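Local atomic coordinates of carboxypeptidase Y inhibitor (Saccharomyces cerevisiae, PDB entry 1WPX), a protein that inhibits the vacuolar serine protease carboxypeptidase Y specifically and potently and belongs to the phosphatidylethanolamine-binding protein family. Residues G160-Q171 against L207-E218. Numbering follows the deposited sequence.
Sequences GPHRYVFLLYKQ and LQLVASNFFYAE. With SO4 (sulfate ion), chain G.
Phe215 holds CG between its backbone N and carbonyl carbon (chi1 72°), and this leans its ring toward strand 162-170, against Tyr164. Tyr164 has CG anti to its own carbonyl carbon (chi1 -69°), which leaves CB facing the Phe215 ring and sends the Tyr164 ring on toward Ala217. Tyr164 CB sits over one face of the Phe215 ring, toward the rim, 3.8 Å from the ring centroid. The two rings are near parallel but slid apart, so they hardly overlap. At the edge of the Phe215 ring, Phe166 CE1 lies in plane, 3.8 Å from Phe215 CE2. Further out, Tyr164 CE2 packs on the methyl of Ala217. The Tyr164 hydroxyl then gives a long bond of 3.3 Å to O2 of a sulfate ion, probably from the crystallisation liquor. His112 NE2 and Ala154 N are also hydrogen-bonded to this ion. Proteins of the phosphatidylethanolamine-binding family have an anion-binding pocket, and the sulfate probably marks it here. His162 presents its ring edge to the sulfate, and its ND1 is hydrogen-bonded to Asp96 OD2.

The strands 162-170 and 208-217 are antiparallel neighbours in the central sheet of this fold. Strand 90-96 pairs with the other edge of 162-170. A classic beta bulge shifts the register by one residue where Val210 and Ala211 both face Leu168. Leu168 O takes a bond of 2.8 Å from Val210 N and a weak one from Ala211 N.

On the sheet face of Val165, Ser212 OG gives a 2.9 Å bond to Phe166 O. Asn213 N reaches the same oxygen from the opposite face of the carbonyl plane, so two donors grip it. Beyond the bulge, Leu209 CD2 stands over the Tyr169 ring. At the other end of this face, Arg163 CG packs on Tyr216 CE2 at 3.6 Å. The Arg163 guanidinium forms salt bridges with Asp24 and Asp98, and Tyr216 OH is hydrogen-bonded to His19.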
# COMPACT_ATOMS: atom_id res chain seq x y z
N GLY B 160 5.23 5.50 26.33
CA GLY B 160 4.97 5.76 24.93
C GLY B 160 5.58 4.66 24.09
O GLY B 160 6.09 3.68 24.64
N PRO B 161 5.52 4.78 22.76
CA PRO B 161 6.11 3.73 21.91
C PRO B 161 7.63 3.83 21.85
O PRO B 161 8.21 4.89 22.07
CB PRO B 161 5.46 4.01 20.55
CG PRO B 161 5.32 5.50 20.56
CD PRO B 161 4.80 5.77 21.95
N HIS B 162 8.27 2.70 21.58
CA HIS B 162 9.73 2.64 21.47
C HIS B 162 10.11 2.09 20.11
O HIS B 162 9.37 1.30 19.52
CB HIS B 162 10.34 1.71 22.52
CG HIS B 162 10.20 2.20 23.93
ND1 HIS B 162 10.84 1.58 24.99
CD2 HIS B 162 9.50 3.23 24.46
CE1 HIS B 162 10.54 2.21 26.11
NE2 HIS B 162 9.73 3.21 25.82
N ARG B 163 11.27 2.51 19.62
CA ARG B 163 11.78 2.02 18.35
C ARG B 163 12.63 0.78 18.63
O ARG B 163 13.56 0.83 19.45
CB ARG B 163 12.62 3.08 17.66
CG ARG B 163 11.82 4.18 17.00
CD ARG B 163 12.71 5.34 16.59
NE ARG B 163 13.39 5.92 17.74
CZ ARG B 163 14.28 6.90 17.66
NH1 ARG B 163 14.61 7.41 16.48
NH2 ARG B 163 14.86 7.35 18.77
N TYR B 164 12.31 -0.32 17.97
CA TYR B 164 13.07 -1.55 18.11
C TYR B 164 13.76 -1.77 16.77
O TYR B 164 13.14 -2.20 15.80
CB TYR B 164 12.12 -2.69 18.46
CG TYR B 164 11.57 -2.51 19.85
CD1 TYR B 164 12.37 -2.75 20.97
CD2 TYR B 164 10.29 -1.98 20.06
CE1 TYR B 164 11.93 -2.48 22.26
CE2 TYR B 164 9.83 -1.69 21.35
CZ TYR B 164 10.66 -1.94 22.44
OH TYR B 164 10.25 -1.63 23.72
N VAL B 165 15.06 -1.44 16.74
CA VAL B 165 15.85 -1.51 15.52
C VAL B 165 16.78 -2.71 15.29
O VAL B 165 17.66 -3.00 16.10
CB VAL B 165 16.70 -0.22 15.39
CG1 VAL B 165 17.30 -0.12 14.00
CG2 VAL B 165 15.83 0.99 15.69
N PHE B 166 16.57 -3.40 14.17
CA PHE B 166 17.41 -4.52 13.79
C PHE B 166 18.47 -4.00 12.82
O PHE B 166 18.15 -3.24 11.90
CB PHE B 166 16.59 -5.62 13.10
CG PHE B 166 15.69 -6.37 14.02
CD1 PHE B 166 14.32 -6.09 14.06
CD2 PHE B 166 16.19 -7.36 14.85
CE1 PHE B 166 13.47 -6.80 14.90
CE2 PHE B 166 15.35 -8.07 15.70
CZ PHE B 166 13.99 -7.79 15.73
N LEU B 167 19.72 -4.40 13.03
CA LEU B 167 20.82 -3.97 12.17
C LEU B 167 21.72 -5.15 11.79
O LEU B 167 22.12 -5.94 12.65
CB LEU B 167 21.67 -2.89 12.84
CG LEU B 167 20.96 -1.62 13.30
CD1 LEU B 167 20.55 -1.78 14.75
CD2 LEU B 167 21.88 -0.43 13.17
N LEU B 168 22.02 -5.26 10.50
CA LEU B 168 22.88 -6.33 10.01
C LEU B 168 24.25 -5.77 9.64
O LEU B 168 24.37 -4.87 8.82
CB LEU B 168 22.25 -7.01 8.78
CG LEU B 168 23.03 -8.20 8.22
CD1 LEU B 168 22.97 -9.34 9.22
CD2 LEU B 168 22.46 -8.65 6.89
N TYR B 169 25.30 -6.31 10.27
CA TYR B 169 26.66 -5.86 10.00
C TYR B 169 27.52 -6.95 9.38
O TYR B 169 27.36 -8.13 9.68
CB TYR B 169 27.34 -5.39 11.28
CG TYR B 169 26.81 -4.11 11.87
CD1 TYR B 169 25.75 -4.13 12.78
CD2 TYR B 169 27.37 -2.88 11.54
CE1 TYR B 169 25.27 -2.96 13.35
CE2 TYR B 169 26.90 -1.69 12.10
CZ TYR B 169 25.85 -1.74 13.01
OH TYR B 169 25.39 -0.57 13.58
N LYS B 170 28.45 -6.54 8.52
CA LYS B 170 29.38 -7.48 7.92
C LYS B 170 30.65 -7.37 8.76
O LYS B 170 31.13 -6.26 8.99
CB LYS B 170 29.71 -7.10 6.48
CG LYS B 170 30.77 -7.99 5.87
CD LYS B 170 31.37 -7.38 4.62
CE LYS B 170 32.55 -8.21 4.14
NZ LYS B 170 33.15 -7.68 2.88
N GLN B 171 31.17 -8.49 9.23
CA GLN B 171 32.38 -8.48 10.05
C GLN B 171 33.61 -8.43 9.15
O GLN B 171 33.57 -8.87 8.01
CB GLN B 171 32.44 -9.74 10.92
CG GLN B 171 31.22 -9.91 11.82
CD GLN B 171 31.21 -11.22 12.58
OE1 GLN B 171 30.22 -11.56 13.23
NE2 GLN B 171 32.31 -11.96 12.51
N LEU B 207 32.87 -2.78 12.18
CA LEU B 207 31.79 -3.50 11.52
C LEU B 207 31.18 -2.64 10.42
O LEU B 207 31.12 -1.42 10.55
CB LEU B 207 30.70 -3.89 12.53
CG LEU B 207 31.16 -4.69 13.75
CD1 LEU B 207 29.95 -5.30 14.42
CD2 LEU B 207 32.14 -5.78 13.34
N GLN B 208 30.75 -3.27 9.34
CA GLN B 208 30.17 -2.54 8.21
C GLN B 208 28.66 -2.75 8.16
O GLN B 208 28.20 -3.86 7.91
CB GLN B 208 30.80 -3.03 6.91
CG GLN B 208 30.63 -2.08 5.73
CD GLN B 208 30.95 -2.75 4.40
OE1 GLN B 208 31.94 -3.47 4.27
NE2 GLN B 208 30.11 -2.51 3.40
N LEU B 209 27.90 -1.69 8.40
CA LEU B 209 26.43 -1.76 8.36
C LEU B 209 25.97 -2.11 6.95
O LEU B 209 26.39 -1.48 5.98
CB LEU B 209 25.83 -0.40 8.74
CG LEU B 209 24.53 -0.38 9.56
CD1 LEU B 209 23.73 0.87 9.20
CD2 LEU B 209 23.71 -1.62 9.31
N VAL B 210 25.11 -3.12 6.83
CA VAL B 210 24.63 -3.53 5.51
C VAL B 210 23.12 -3.35 5.34
O VAL B 210 22.66 -3.04 4.24
CB VAL B 210 25.01 -5.01 5.22
CG1 VAL B 210 24.26 -5.52 3.99
CG2 VAL B 210 26.50 -5.11 4.96
N ALA B 211 22.35 -3.53 6.41
CA ALA B 211 20.90 -3.39 6.33
C ALA B 211 20.25 -3.12 7.67
O ALA B 211 20.88 -3.26 8.72
CB ALA B 211 20.30 -4.65 5.72
N SER B 212 18.98 -2.72 7.63
CA SER B 212 18.22 -2.42 8.84
C SER B 212 16.70 -2.39 8.63
O SER B 212 16.20 -1.97 7.59
CB SER B 212 18.66 -1.07 9.40
OG SER B 212 17.90 -0.74 10.55
N ASN B 213 15.97 -2.86 9.64
CA ASN B 213 14.51 -2.87 9.62
C ASN B 213 14.11 -2.51 11.05
O ASN B 213 14.95 -2.55 11.95
CB ASN B 213 13.97 -4.25 9.27
CG ASN B 213 12.54 -4.22 8.76
OD1 ASN B 213 11.82 -3.25 8.96
ND2 ASN B 213 12.12 -5.29 8.11
N PHE B 214 12.85 -2.16 11.28
CA PHE B 214 12.45 -1.81 12.64
C PHE B 214 10.93 -1.79 12.81
O PHE B 214 10.18 -1.78 11.84
CB PHE B 214 13.02 -0.44 13.02
CG PHE B 214 12.31 0.71 12.38
CD1 PHE B 214 11.54 1.57 13.14
CD2 PHE B 214 12.38 0.90 11.01
CE1 PHE B 214 10.83 2.61 12.54
CE2 PHE B 214 11.68 1.94 10.40
CZ PHE B 214 10.90 2.79 11.17
N PHE B 215 10.50 -1.78 14.06
CA PHE B 215 9.08 -1.76 14.37
C PHE B 215 8.86 -0.99 15.66
O PHE B 215 9.83 -0.61 16.34
CB PHE B 215 8.53 -3.19 14.48
CG PHE B 215 8.96 -3.93 15.73
CD1 PHE B 215 8.18 -3.91 16.88
CD2 PHE B 215 10.12 -4.71 15.73
CE1 PHE B 215 8.54 -4.65 18.01
CE2 PHE B 215 10.49 -5.45 16.86
CZ PHE B 215 9.70 -5.43 18.00
N TYR B 216 7.60 -0.72 15.98
CA TYR B 216 7.25 -0.00 17.19
C TYR B 216 6.45 -0.92 18.10
O TYR B 216 5.73 -1.81 17.64
CB TYR B 216 6.40 1.24 16.89
CG TYR B 216 7.12 2.43 16.31
CD1 TYR B 216 7.22 2.62 14.93
CD2 TYR B 216 7.68 3.41 17.14
CE1 TYR B 216 7.83 3.75 14.39
CE2 TYR B 216 8.30 4.55 16.62
CZ TYR B 216 8.37 4.71 15.24
OH TYR B 216 8.99 5.83 14.71
N ALA B 217 6.60 -0.70 19.40
CA ALA B 217 5.88 -1.47 20.40
C ALA B 217 5.60 -0.49 21.54
O ALA B 217 6.38 0.44 21.78
CB ALA B 217 6.72 -2.63 20.89
N GLU B 218 4.49 -0.70 22.22
CA GLU B 218 4.10 0.19 23.31
C GLU B 218 3.32 -0.55 24.38
O GLU B 218 2.66 -1.55 24.11
CB GLU B 218 3.24 1.33 22.75
CG GLU B 218 3.16 2.55 23.62
CD GLU B 218 2.18 3.57 23.08
OE1 GLU B 218 2.18 4.72 23.57
OE2 GLU B 218 1.40 3.22 22.17
S SO4 G . 13.11 -1.97 26.50
O1 SO4 G . 13.88 -2.56 27.61
O2 SO4 G . 12.21 -2.99 25.94
O3 SO4 G . 12.33 -0.82 27.00
O4 SO4 G . 14.04 -1.50 25.45